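Local coordinates for protein fatty acid CoA ligase (Marinactinospora thermotolerans, PDB 6SQ8) that binds adenosine monophosphate and 1-ethanoyl-9H-pyrido[3,4-b]indole-3-carboxylic acid, having the AMP-binding enzyme fold of the ANL superfamily with its C-terminal domain, at residues V182-S187 / R324-V329; M294-Y297 / A303-A306; G347-R352 / L390-R395. All coordinates share one frame; numbering follows the deposited sequence.

Contact 1: residues V182-S187 / R324-V329; sequences VDAAVS and RPLPHV
Ala184 and Leu326 meet methyl to methyl, CB of the alanine lying 4.1 Å from CD1 of the leucine. The leucine makes most of the approach: CG is anti to its own carbonyl carbon (chi1 -67°) and CD1 continues the extended chain (chi2 -179°), so that this branch reaches the helix while CD2 is turned toward Ser187, still 4.4 Å from OG. Alanine suits the helical side, since its single methyl lets a branched side chain come up to the helix wall, and leucine suits the other because it can bridge the gap with greasy atoms alone. One turn further along the helix, Ser187 faces Pro327. Its OG comes up to the rim of the pyrrolidine ring, 3.3 Å from Pro327 CD and 3.5 Å from Pro327 CG, a van der Waals touch with a partner that has no N-H to give. The hydroxyl also leans back on its own helix, where a weak hydrogen bond runs from Ser187 OG to Ala184 O at 3.2 Å.

Residues 326-329 form a type II beta turn just after strand 321-325, closed by Val329 N to Leu326 O at 3.1 Å. Pro327 occupies the second position, whose phi its ring enforces, and His328 takes the third with a positive phi of 83°, a place more often held by glycine or asparagine. The turn thus presents Leu326 and the proline ring together to helix 175-189. Ala184 also packs on Met355, and Asp183 holds Arg9 of helix 5-13 in a salt bridge. The Leu326 side chain lies about 7 Å from the bound 1-ethanoyl-9H-pyrido[3,4-b]indole-3-carboxylic acid.

Contact 2: residues M294-Y297 / A303-A306; sequences MQNY and AFIA. With EQ2 (1-ethanoyl-9~{H}-pyrido[3,4-b]indole-3-carboxylic acid), chain F; AMP (adenosine monophosphate), chain G.
Tyr297 and Ala306 form an antiparallel hydrogen-bonded pair: Tyr297 N to Ala306 O is 2.9 Å and Ala306 N to Tyr297 O is 3.2 Å, both with N-H angles of 165°. Tyr297 O accepts a second bond, from Ile305 N at 2.8 Å. Two consecutive residues opposite one make a classic beta bulge, which brings Ile305 as well as Ala306 round to the tyrosine.

Among the apolar contacts, the tyrosine ring is the broad surface. Ile305 CD1 sits over one face in a CH-pi contact, 4.1 Å from the Tyr297 ring centroid, whereas Ala306 CB, a methyl small enough to sit beside the ring, meets its edge 4.2 Å from Tyr297 CD2.

Adenosine monophosphate is met by the first strand, the second ligand by both. The amine N6 of the nucleotide is gripped twice, by the backbone Asn296 O and by Gln295 OE1 (3.3 Å), which the extended glutamine chain brings to the amino edge of the base; Tyr272 OH takes the glutamine's NE2. The other ligand, 1-ethanoyl-9H-pyrido[3,4-b]indole-3-carboxylic acid, has its acetyl methyl against Asn296 CB. It turns an edge to the face of Phe304, C12 standing 4.0 Å above the ring centre and the planes almost perpendicular. Ala303 CB lies over the ligand's flat face, 3.4 Å from C11; a methyl suits this place because it lets the fused rings come close.

The hairpin of strands 293-299 and 303-308 has strand 269-273 beside its first strand and strand 321-325 beside its second, while Met188 of helix 175-189 packs on Asn296 and Phe304.

Contact 3: residues G347-R352 / L390-R395; sequences GEVWVR and LHLTDR. With AMP (adenosine monophosphate), chain G.
Val349 packs against Leu390 and Leu392 inside the small, curled beta structure of the AMP-binding domain, consistent with the distorted beta-barrel subdomain of this superfamily. Strands 347-352 and 390-395 are not direct partners: strand 380-384 pairs antiparallel with both, and the nearest CA atoms of the two segments, those of Val349 and Leu392, are 8.6 Å apart, so side chains alone bridge them.

The valine can be followed outward. Its CB points toward the other strand, nearly centred between the leucines, 5.1 Å from Leu390 CD2 and 5.0 Å from Leu392 CD2. There the chain forks. CG1, anti to the backbone N (chi1 176°), goes to Leu390 and stops 4.2 Å from Leu390 CD2, the branch that prolongs that leucine's own extended chain. CG2, beside the backbone N, goes to Leu392 CD2 at 4.1 Å, the two side chains crossing at about a right angle. A beta-branched residue suits this place, since it favours strand backbone and offers one methyl to each of two neighbours; the leucines supply the length needed to span the gap. Val331 and Ile333 of strand 330-334 also pack on the valine, and Val322 of strand 321-325 packs on both leucines.

Beyond Leu392 the strand carries a classic beta bulge, Thr393 and Asp394 facing Val381, and then Arg395 of the adenosine monophosphate pocket. Branching lets Leu392 serve two partners: while CD2 meets the valine, Leu392 CD1 reaches the adenine, 4.0 Å from N3 of adenosine monophosphate.

Contact 2 lies between the other two, its centre about 9 Å from that of contact 1 and about 13 Å from that of contact 3. Toward contact 1, Leu326 N probably hydrogen-bonds Ile305 O at 2.9 Å, joining strand 303-308 to the chain beside it, and Leu326 CD1 packs 3.6 Å from Phe304 CB, behind a wall of the 1-ethanoyl-9H-pyrido[3,4-b]indole-3-carboxylic acid pocket. Toward contact 3, the Tyr297 ring meets both leucines: CE1 is 3.7 Å from Leu392 CD1 and CE2 is 3.9 Å from Leu390 CD2. Contacts 2 and 3 both touch adenosine monophosphate. Contacts 1 and 3 barely meet, through Val329 CG1 and Val351 CG1 at 4.3 Å.

Contact 1: residues V182-S187 / R324-V329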
loop_
_atom_site.group_PDB
_atom_site.type_symbol
_atom_site.label_atom_id
_atom_site.label_comp_id
_atom_site.label_asym_id
_atom_site.label_seq_id
_atom_site.Cartn_x
_atom_site.Cartn_y
_atom_site.Cartn_z
ATOM N N VAL A 182 -7.822 12.324 2.397
ATOM C CA VAL A 182 -8.081 12.627 3.807
ATOM C C VAL A 182 -9.559 12.349 4.110
ATOM O O VAL A 182 -9.902 11.751 5.136
ATOM C CB VAL A 182 -7.661 14.058 4.185
ATOM C CG1 VAL A 182 -7.926 14.352 5.652
ATOM C CG2 VAL A 182 -6.196 14.321 3.858
ATOM N N ASP A 183 -10.432 12.762 3.189
ATOM C CA ASP A 183 -11.888 12.618 3.369
ATOM C C ASP A 183 -12.267 11.126 3.365
ATOM O O ASP A 183 -13.092 10.681 4.177
ATOM C CB ASP A 183 -12.648 13.439 2.331
ATOM C CG ASP A 183 -12.392 14.938 2.436
ATOM O OD1 ASP A 183 -12.636 15.498 3.516
ATOM O OD2 ASP A 183 -11.956 15.535 1.409
ATOM N N ALA A 184 -11.650 10.373 2.450
ATOM C CA ALA A 184 -11.777 8.927 2.392
ATOM C C ALA A 184 -11.315 8.299 3.710
ATOM O O ALA A 184 -12.063 7.520 4.325
ATOM C CB ALA A 184 -10.989 8.404 1.226
ATOM N N ALA A 185 -10.116 8.680 4.165
ATOM C CA ALA A 185 -9.568 8.156 5.423
ATOM C C ALA A 185 -10.563 8.382 6.565
ATOM O O ALA A 185 -10.784 7.495 7.360
ATOM C CB ALA A 185 -8.227 8.790 5.733
ATOM N N VAL A 186 -11.149 9.578 6.641
ATOM C CA VAL A 186 -12.114 9.916 7.709
ATOM C C VAL A 186 -13.331 9.002 7.582
ATOM O O VAL A 186 -13.885 8.541 8.555
ATOM C CB VAL A 186 -12.539 11.403 7.675
ATOM C CG1 VAL A 186 -13.706 11.693 8.613
ATOM C CG2 VAL A 186 -11.373 12.322 7.988
ATOM N N SER A 187 -13.754 8.778 6.352
ATOM C CA SER A 187 -14.959 8.022 6.106
ATOM C C SER A 187 -14.739 6.556 6.512
ATOM O O SER A 187 -15.635 5.950 7.049
ATOM C CB SER A 187 -15.447 8.248 4.701
ATOM O OG SER A 187 -15.254 7.148 3.840
ATOM N N ARG A 324 -17.357 -2.642 0.217
ATOM C CA ARG A 324 -18.084 -1.654 -0.545
ATOM C C ARG A 324 -17.104 -0.582 -1.008
ATOM O O ARG A 324 -16.179 -0.244 -0.288
ATOM C CB ARG A 324 -19.215 -1.057 0.296
ATOM C CG ARG A 324 -20.453 -1.941 0.403
ATOM C CD ARG A 324 -21.714 -1.141 0.670
ATOM N NE ARG A 324 -22.862 -2.012 0.879
ATOM C CZ ARG A 324 -23.167 -2.584 2.046
ATOM N NH1 ARG A 324 -22.368 -2.437 3.092
ATOM N NH2 ARG A 324 -24.255 -3.327 2.161
ATOM N N PRO A 325 -17.256 -0.023 -2.228
ATOM C CA PRO A 325 -16.455 1.127 -2.642
ATOM C C PRO A 325 -16.647 2.290 -1.661
ATOM O O PRO A 325 -17.715 2.440 -1.078
ATOM C CB PRO A 325 -17.015 1.504 -4.017
ATOM C CG PRO A 325 -17.635 0.218 -4.515
ATOM C CD PRO A 325 -18.202 -0.446 -3.270
ATOM N N LEU A 326 -15.600 3.093 -1.496
ATOM C CA LEU A 326 -15.650 4.250 -0.641
ATOM C C LEU A 326 -16.567 5.315 -1.247
ATOM O O LEU A 326 -16.922 5.244 -2.424
ATOM C CB LEU A 326 -14.222 4.766 -0.453
ATOM C CG LEU A 326 -13.291 3.840 0.322
ATOM C CD1 LEU A 326 -11.923 4.466 0.467
ATOM C CD2 LEU A 326 -13.857 3.527 1.698
ATOM N N PRO A 327 -17.005 6.313 -0.446
ATOM C CA PRO A 327 -17.757 7.449 -0.967
ATOM C C PRO A 327 -16.974 8.160 -2.082
ATOM O O PRO A 327 -15.772 8.424 -1.917
ATOM C CB PRO A 327 -17.937 8.369 0.250
ATOM C CG PRO A 327 -17.774 7.471 1.452
ATOM C CD PRO A 327 -16.800 6.401 1.009
ATOM N N HIS A 328 -17.668 8.410 -3.196
ATOM C CA HIS A 328 -17.198 9.152 -4.368
ATOM C C HIS A 328 -16.397 8.227 -5.285
ATOM O O HIS A 328 -15.845 8.702 -6.293
ATOM C CB HIS A 328 -16.412 10.435 -4.004
ATOM C CG HIS A 328 -17.081 11.270 -2.958
ATOM N ND1 HIS A 328 -18.241 11.975 -3.208
ATOM C CD2 HIS A 328 -16.770 11.521 -1.665
ATOM C CE1 HIS A 328 -18.604 12.632 -2.116
ATOM N NE2 HIS A 328 -17.736 12.351 -1.153
ATOM N N VAL A 329 -16.339 6.931 -4.951
ATOM C CA VAL A 329 -15.634 5.957 -5.769
ATOM C C VAL A 329 -16.656 5.176 -6.597
ATOM O O VAL A 329 -17.427 4.389 -6.071
ATOM C CB VAL A 329 -14.750 5.012 -4.935
ATOM C CG1 VAL A 329 -13.931 4.085 -5.825
ATOM C CG2 VAL A 329 -13.827 5.788 -4.019
#

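Contact 2: residues M294-Y297 / A303-A306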
loop_
_atom_site.group_PDB
_atom_site.type_symbol
_atom_site.label_atom_id
_atom_site.label_comp_id
_atom_site.label_asym_id
_atom_site.label_seq_id
_atom_site.Cartn_x
_atom_site.Cartn_y
_atom_site.Cartn_z
ATOM N N MET A 294 -10.482 -3.960 9.791
ATOM C CA MET A 294 -10.888 -3.316 8.562
ATOM C C MET A 294 -9.846 -3.595 7.469
ATOM O O MET A 294 -8.641 -3.363 7.663
ATOM C CB MET A 294 -11.011 -1.805 8.757
ATOM C CG MET A 294 -11.213 -1.051 7.456
ATOM S SD MET A 294 -11.679 0.674 7.685
ATOM C CE MET A 294 -13.442 0.521 7.950
ATOM N N GLN A 295 -10.336 -4.027 6.301
ATOM C CA GLN A 295 -9.508 -4.202 5.137
ATOM C C GLN A 295 -9.628 -2.940 4.265
ATOM O O GLN A 295 -10.667 -2.290 4.253
ATOM C CB GLN A 295 -9.909 -5.479 4.400
ATOM C CG GLN A 295 -8.808 -6.049 3.516
ATOM C CD GLN A 295 -9.301 -7.168 2.642
ATOM O OE1 GLN A 295 -9.502 -6.953 1.457
ATOM N NE2 GLN A 295 -9.549 -8.339 3.225
ATOM N N ASN A 296 -8.532 -2.610 3.570
ATOM C CA ASN A 296 -8.446 -1.530 2.609
ATOM C C ASN A 296 -7.961 -2.131 1.287
ATOM O O ASN A 296 -7.056 -2.960 1.273
ATOM C CB ASN A 296 -7.487 -0.422 3.066
ATOM C CG ASN A 296 -8.094 0.604 4.006
ATOM O OD1 ASN A 296 -9.216 0.431 4.507
ATOM N ND2 ASN A 296 -7.345 1.661 4.284
ATOM N N TYR A 297 -8.561 -1.692 0.183
ATOM C CA TYR A 297 -8.124 -2.017 -1.161
ATOM C C TYR A 297 -7.858 -0.707 -1.903
ATOM O O TYR A 297 -8.684 0.196 -1.921
ATOM C CB TYR A 297 -9.183 -2.873 -1.861
ATOM C CG TYR A 297 -9.126 -2.931 -3.370
ATOM C CD1 TYR A 297 -7.958 -3.281 -4.036
ATOM C CD2 TYR A 297 -10.261 -2.677 -4.138
ATOM C CE1 TYR A 297 -7.915 -3.371 -5.421
ATOM C CE2 TYR A 297 -10.236 -2.765 -5.520
ATOM C CZ TYR A 297 -9.059 -3.120 -6.163
ATOM O OH TYR A 297 -9.035 -3.206 -7.519
ATOM N N ALA A 303 -5.240 5.083 -5.833
ATOM C CA ALA A 303 -5.316 5.294 -4.400
ATOM C C ALA A 303 -6.437 4.416 -3.794
ATOM O O ALA A 303 -6.686 3.308 -4.278
ATOM C CB ALA A 303 -5.510 6.767 -4.125
ATOM N N PHE A 304 -7.113 4.913 -2.739
ATOM C CA PHE A 304 -8.139 4.172 -2.019
ATOM C C PHE A 304 -9.336 3.851 -2.928
ATOM O O PHE A 304 -9.834 4.744 -3.620
ATOM C CB PHE A 304 -8.641 4.998 -0.840
ATOM C CG PHE A 304 -7.653 5.203 0.279
ATOM C CD1 PHE A 304 -7.079 4.121 0.931
ATOM C CD2 PHE A 304 -7.335 6.473 0.723
ATOM C CE1 PHE A 304 -6.180 4.304 1.970
ATOM C CE2 PHE A 304 -6.450 6.654 1.773
ATOM C CZ PHE A 304 -5.874 5.570 2.395
ATOM N N ILE A 305 -9.820 2.598 -2.880
ATOM C CA ILE A 305 -10.998 2.189 -3.649
ATOM C C ILE A 305 -12.119 1.681 -2.733
ATOM O O ILE A 305 -13.265 2.127 -2.847
ATOM C CB ILE A 305 -10.634 1.141 -4.707
ATOM C CG1 ILE A 305 -9.624 1.689 -5.713
ATOM C CG2 ILE A 305 -11.901 0.630 -5.386
ATOM C CD1 ILE A 305 -9.093 0.624 -6.662
ATOM N N ALA A 306 -11.812 0.708 -1.869
ATOM C CA ALA A 306 -12.856 0.063 -1.064
ATOM C C ALA A 306 -12.320 -0.345 0.308
ATOM O O ALA A 306 -11.114 -0.419 0.523
ATOM C CB ALA A 306 -13.382 -1.137 -1.791
HETATM C C1 EQ2 F . -5.534 1.353 0.717
HETATM C C2 EQ2 F . -4.486 0.434 0.192
HETATM O O1 EQ2 F . -4.373 -0.676 0.678
HETATM C C3 EQ2 F . -3.548 0.905 -0.888
HETATM N N1 EQ2 F . -2.876 -0.042 -1.554
HETATM C C4 EQ2 F . -2.003 0.301 -2.514
HETATM C C5 EQ2 F . -1.244 -0.815 -3.198
HETATM O O2 EQ2 F . -1.513 -1.993 -2.881
HETATM O O3 EQ2 F . -0.367 -0.455 -4.002
HETATM C C6 EQ2 F . -1.751 1.624 -2.856
HETATM C C7 EQ2 F . -2.431 2.626 -2.189
HETATM C C8 EQ2 F . -2.450 4.062 -2.272
HETATM C C9 EQ2 F . -1.789 5.010 -3.050
HETATM C C10 EQ2 F . -2.068 6.345 -2.857
HETATM C C11 EQ2 F . -2.994 6.754 -1.900
HETATM C C12 EQ2 F . -3.675 5.847 -1.124
HETATM C C13 EQ2 F . -3.389 4.498 -1.320
HETATM N N2 EQ2 F . -3.916 3.396 -0.674
HETATM C C14 EQ2 F . -3.351 2.264 -1.186
HETATM P P AMP G . 0.158 -1.939 -7.006
HETATM O O1P AMP G . -0.243 -0.584 -6.498
HETATM O O2P AMP G . 0.034 -2.114 -8.527
HETATM O O3P AMP G . 1.496 -2.349 -6.431
HETATM O "O5'" AMP G . -0.940 -2.932 -6.300
HETATM C "C5'" AMP G . -2.332 -3.064 -6.654
HETATM C "C4'" AMP G . -2.814 -4.510 -6.603
HETATM O "O4'" AMP G . -2.621 -5.119 -5.335
HETATM C "C3'" AMP G . -4.296 -4.612 -6.830
HETATM O "O3'" AMP G . -4.446 -4.789 -8.210
HETATM C "C2'" AMP G . -4.801 -5.799 -6.013
HETATM O "O2'" AMP G . -4.933 -7.068 -6.695
HETATM C "C1'" AMP G . -3.745 -5.917 -4.927
HETATM N N9 AMP G . -4.331 -5.446 -3.644
HETATM C C8 AMP G . -4.078 -4.291 -2.985
HETATM N N7 AMP G . -4.818 -4.223 -1.845
HETATM C C5 AMP G . -5.561 -5.350 -1.779
HETATM C C6 AMP G . -6.566 -5.925 -0.852
HETATM N N6 AMP G . -6.926 -5.286 0.267
HETATM N N1 AMP G . -7.091 -7.124 -1.166
HETATM C C2 AMP G . -6.729 -7.789 -2.299
HETATM N N3 AMP G . -5.829 -7.334 -3.199
HETATM C C4 AMP G . -5.230 -6.148 -2.979
#

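Contact 3: residues G347-R352 / L390-R395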
loop_
_atom_site.group_PDB
_atom_site.type_symbol
_atom_site.label_atom_id
_atom_site.label_comp_id
_atom_site.label_asym_id
_atom_site.label_seq_id
_atom_site.Cartn_x
_atom_site.Cartn_y
_atom_site.Cartn_z
ATOM N N GLY A 347 -15.356 -9.508 -14.606
ATOM C CA GLY A 347 -14.665 -8.684 -15.594
ATOM C C GLY A 347 -13.657 -7.750 -14.934
ATOM O O GLY A 347 -13.406 -7.867 -13.726
ATOM N N GLU A 348 -13.092 -6.833 -15.735
ATOM C CA GLU A 348 -12.078 -5.890 -15.292
ATOM C C GLU A 348 -12.719 -4.796 -14.441
ATOM O O GLU A 348 -13.751 -4.245 -14.803
ATOM C CB GLU A 348 -11.385 -5.204 -16.462
ATOM C CG GLU A 348 -10.567 -6.125 -17.329
ATOM C CD GLU A 348 -9.908 -5.405 -18.492
ATOM O OE1 GLU A 348 -9.166 -4.438 -18.225
ATOM O OE2 GLU A 348 -10.161 -5.798 -19.647
ATOM N N VAL A 349 -12.062 -4.483 -13.318
ATOM C CA VAL A 349 -12.492 -3.460 -12.389
ATOM C C VAL A 349 -11.965 -2.113 -12.893
ATOM O O VAL A 349 -10.757 -1.934 -13.073
ATOM C CB VAL A 349 -11.997 -3.787 -10.969
ATOM C CG1 VAL A 349 -12.350 -2.698 -9.971
ATOM C CG2 VAL A 349 -12.510 -5.149 -10.497
ATOM N N TRP A 350 -12.891 -1.194 -13.176
ATOM C CA TRP A 350 -12.581 0.175 -13.569
ATOM C C TRP A 350 -13.128 1.121 -12.508
ATOM O O TRP A 350 -14.195 0.875 -11.937
ATOM C CB TRP A 350 -13.168 0.527 -14.936
ATOM C CG TRP A 350 -12.518 -0.166 -16.087
ATOM C CD1 TRP A 350 -12.634 -1.483 -16.399
ATOM C CD2 TRP A 350 -11.684 0.413 -17.103
ATOM N NE1 TRP A 350 -11.926 -1.763 -17.537
ATOM C CE2 TRP A 350 -11.326 -0.622 -17.989
ATOM C CE3 TRP A 350 -11.201 1.699 -17.357
ATOM C CZ2 TRP A 350 -10.509 -0.423 -19.096
ATOM C CZ3 TRP A 350 -10.403 1.908 -18.464
ATOM C CH2 TRP A 350 -10.070 0.860 -19.325
ATOM N N VAL A 351 -12.396 2.215 -12.295
ATOM C CA VAL A 351 -12.617 3.099 -11.188
ATOM C C VAL A 351 -12.596 4.548 -11.695
ATOM O O VAL A 351 -11.790 4.895 -12.539
ATOM C CB VAL A 351 -11.556 2.824 -10.104
ATOM C CG1 VAL A 351 -11.319 4.013 -9.189
ATOM C CG2 VAL A 351 -11.899 1.586 -9.297
ATOM N N ARG A 352 -13.524 5.367 -11.189
ATOM C CA ARG A 352 -13.552 6.817 -11.364
ATOM C C ARG A 352 -13.745 7.427 -9.976
ATOM O O ARG A 352 -14.696 7.091 -9.282
ATOM C CB ARG A 352 -14.651 7.211 -12.364
ATOM C CG ARG A 352 -14.887 8.716 -12.523
ATOM C CD ARG A 352 -15.665 9.133 -13.771
ATOM N NE ARG A 352 -17.075 8.728 -13.791
ATOM C CZ ARG A 352 -17.975 9.040 -14.738
ATOM N NH1 ARG A 352 -17.600 9.639 -15.862
ATOM N NH2 ARG A 352 -19.255 8.754 -14.547
ATOM N N LEU A 390 -17.471 -5.702 -3.421
ATOM C CA LEU A 390 -16.636 -6.092 -4.520
ATOM C C LEU A 390 -15.793 -7.291 -4.079
ATOM O O LEU A 390 -15.260 -7.314 -2.954
ATOM C CB LEU A 390 -15.758 -4.906 -4.924
ATOM C CG LEU A 390 -14.744 -5.186 -6.035
ATOM C CD1 LEU A 390 -15.442 -5.575 -7.327
ATOM C CD2 LEU A 390 -13.853 -3.987 -6.263
ATOM N N HIS A 391 -15.700 -8.289 -4.971
ATOM C CA HIS A 391 -14.870 -9.462 -4.780
ATOM C C HIS A 391 -13.841 -9.534 -5.918
ATOM O O HIS A 391 -14.210 -9.569 -7.092
ATOM C CB HIS A 391 -15.729 -10.726 -4.790
ATOM C CG HIS A 391 -16.543 -10.957 -3.563
ATOM N ND1 HIS A 391 -17.749 -10.313 -3.333
ATOM C CD2 HIS A 391 -16.380 -11.823 -2.540
ATOM C CE1 HIS A 391 -18.276 -10.761 -2.206
ATOM N NE2 HIS A 391 -17.449 -11.683 -1.698
ATOM N N LEU A 392 -12.554 -9.597 -5.572
ATOM C CA LEU A 392 -11.517 -9.711 -6.567
ATOM C C LEU A 392 -11.190 -11.189 -6.784
ATOM O O LEU A 392 -10.837 -11.868 -5.834
ATOM C CB LEU A 392 -10.262 -8.977 -6.094
ATOM C CG LEU A 392 -10.434 -7.470 -5.859
ATOM C CD1 LEU A 392 -9.116 -6.829 -5.448
ATOM C CD2 LEU A 392 -11.021 -6.754 -7.074
ATOM N N THR A 393 -11.231 -11.635 -8.051
ATOM C CA THR A 393 -10.900 -12.992 -8.412
ATOM C C THR A 393 -9.454 -13.119 -8.899
ATOM O O THR A 393 -8.915 -14.229 -8.867
ATOM C CB THR A 393 -11.867 -13.523 -9.474
ATOM O OG1 THR A 393 -11.660 -12.790 -10.688
ATOM C CG2 THR A 393 -13.302 -13.472 -8.996
ATOM N N ASP A 394 -8.838 -12.020 -9.344
ATOM C CA ASP A 394 -7.473 -12.092 -9.868
ATOM C C ASP A 394 -6.939 -10.721 -10.309
ATOM O O ASP A 394 -7.662 -9.844 -10.729
ATOM C CB ASP A 394 -7.384 -13.006 -11.098
ATOM C CG ASP A 394 -6.521 -14.245 -10.920
ATOM O OD1 ASP A 394 -5.569 -14.190 -10.117
ATOM O OD2 ASP A 394 -6.806 -15.247 -11.595
ATOM N N ARG A 395 -5.621 -10.595 -10.245
ATOM C CA ARG A 395 -4.841 -9.700 -11.103
ATOM C C ARG A 395 -5.005 -10.204 -12.550
ATOM O O ARG A 395 -4.984 -11.397 -12.792
ATOM C CB ARG A 395 -3.400 -9.772 -10.579
ATOM C CG ARG A 395 -2.545 -8.522 -10.684
ATOM C CD ARG A 395 -3.207 -7.186 -10.399
ATOM N NE ARG A 395 -2.424 -6.146 -11.058
ATOM C CZ ARG A 395 -2.582 -4.839 -10.870
ATOM N NH1 ARG A 395 -3.584 -4.399 -10.134
ATOM N NH2 ARG A 395 -1.741 -3.976 -11.417
HETATM P P AMP G . 0.158 -1.939 -7.006
HETATM O O1P AMP G . -0.243 -0.584 -6.498
HETATM O O2P AMP G . 0.034 -2.114 -8.527
HETATM O O3P AMP G . 1.496 -2.349 -6.431
HETATM O "O5'" AMP G . -0.940 -2.932 -6.300
HETATM C "C5'" AMP G . -2.332 -3.064 -6.654
HETATM C "C4'" AMP G . -2.814 -4.510 -6.603
HETATM O "O4'" AMP G . -2.621 -5.119 -5.335
HETATM C "C3'" AMP G . -4.296 -4.612 -6.830
HETATM O "O3'" AMP G . -4.446 -4.789 -8.210
HETATM C "C2'" AMP G . -4.801 -5.799 -6.013
HETATM O "O2'" AMP G . -4.933 -7.068 -6.695
HETATM C "C1'" AMP G . -3.745 -5.917 -4.927
HETATM N N9 AMP G . -4.331 -5.446 -3.644
HETATM C C8 AMP G . -4.078 -4.291 -2.985
HETATM N N7 AMP G . -4.818 -4.223 -1.845
HETATM C C5 AMP G . -5.561 -5.350 -1.779
HETATM C C6 AMP G . -6.566 -5.925 -0.852
HETATM N N6 AMP G . -6.926 -5.286 0.267
HETATM N N1 AMP G . -7.091 -7.124 -1.166
HETATM C C2 AMP G . -6.729 -7.789 -2.299
HETATM N N3 AMP G . -5.829 -7.334 -3.199
HETATM C C4 AMP G . -5.230 -6.148 -2.979
#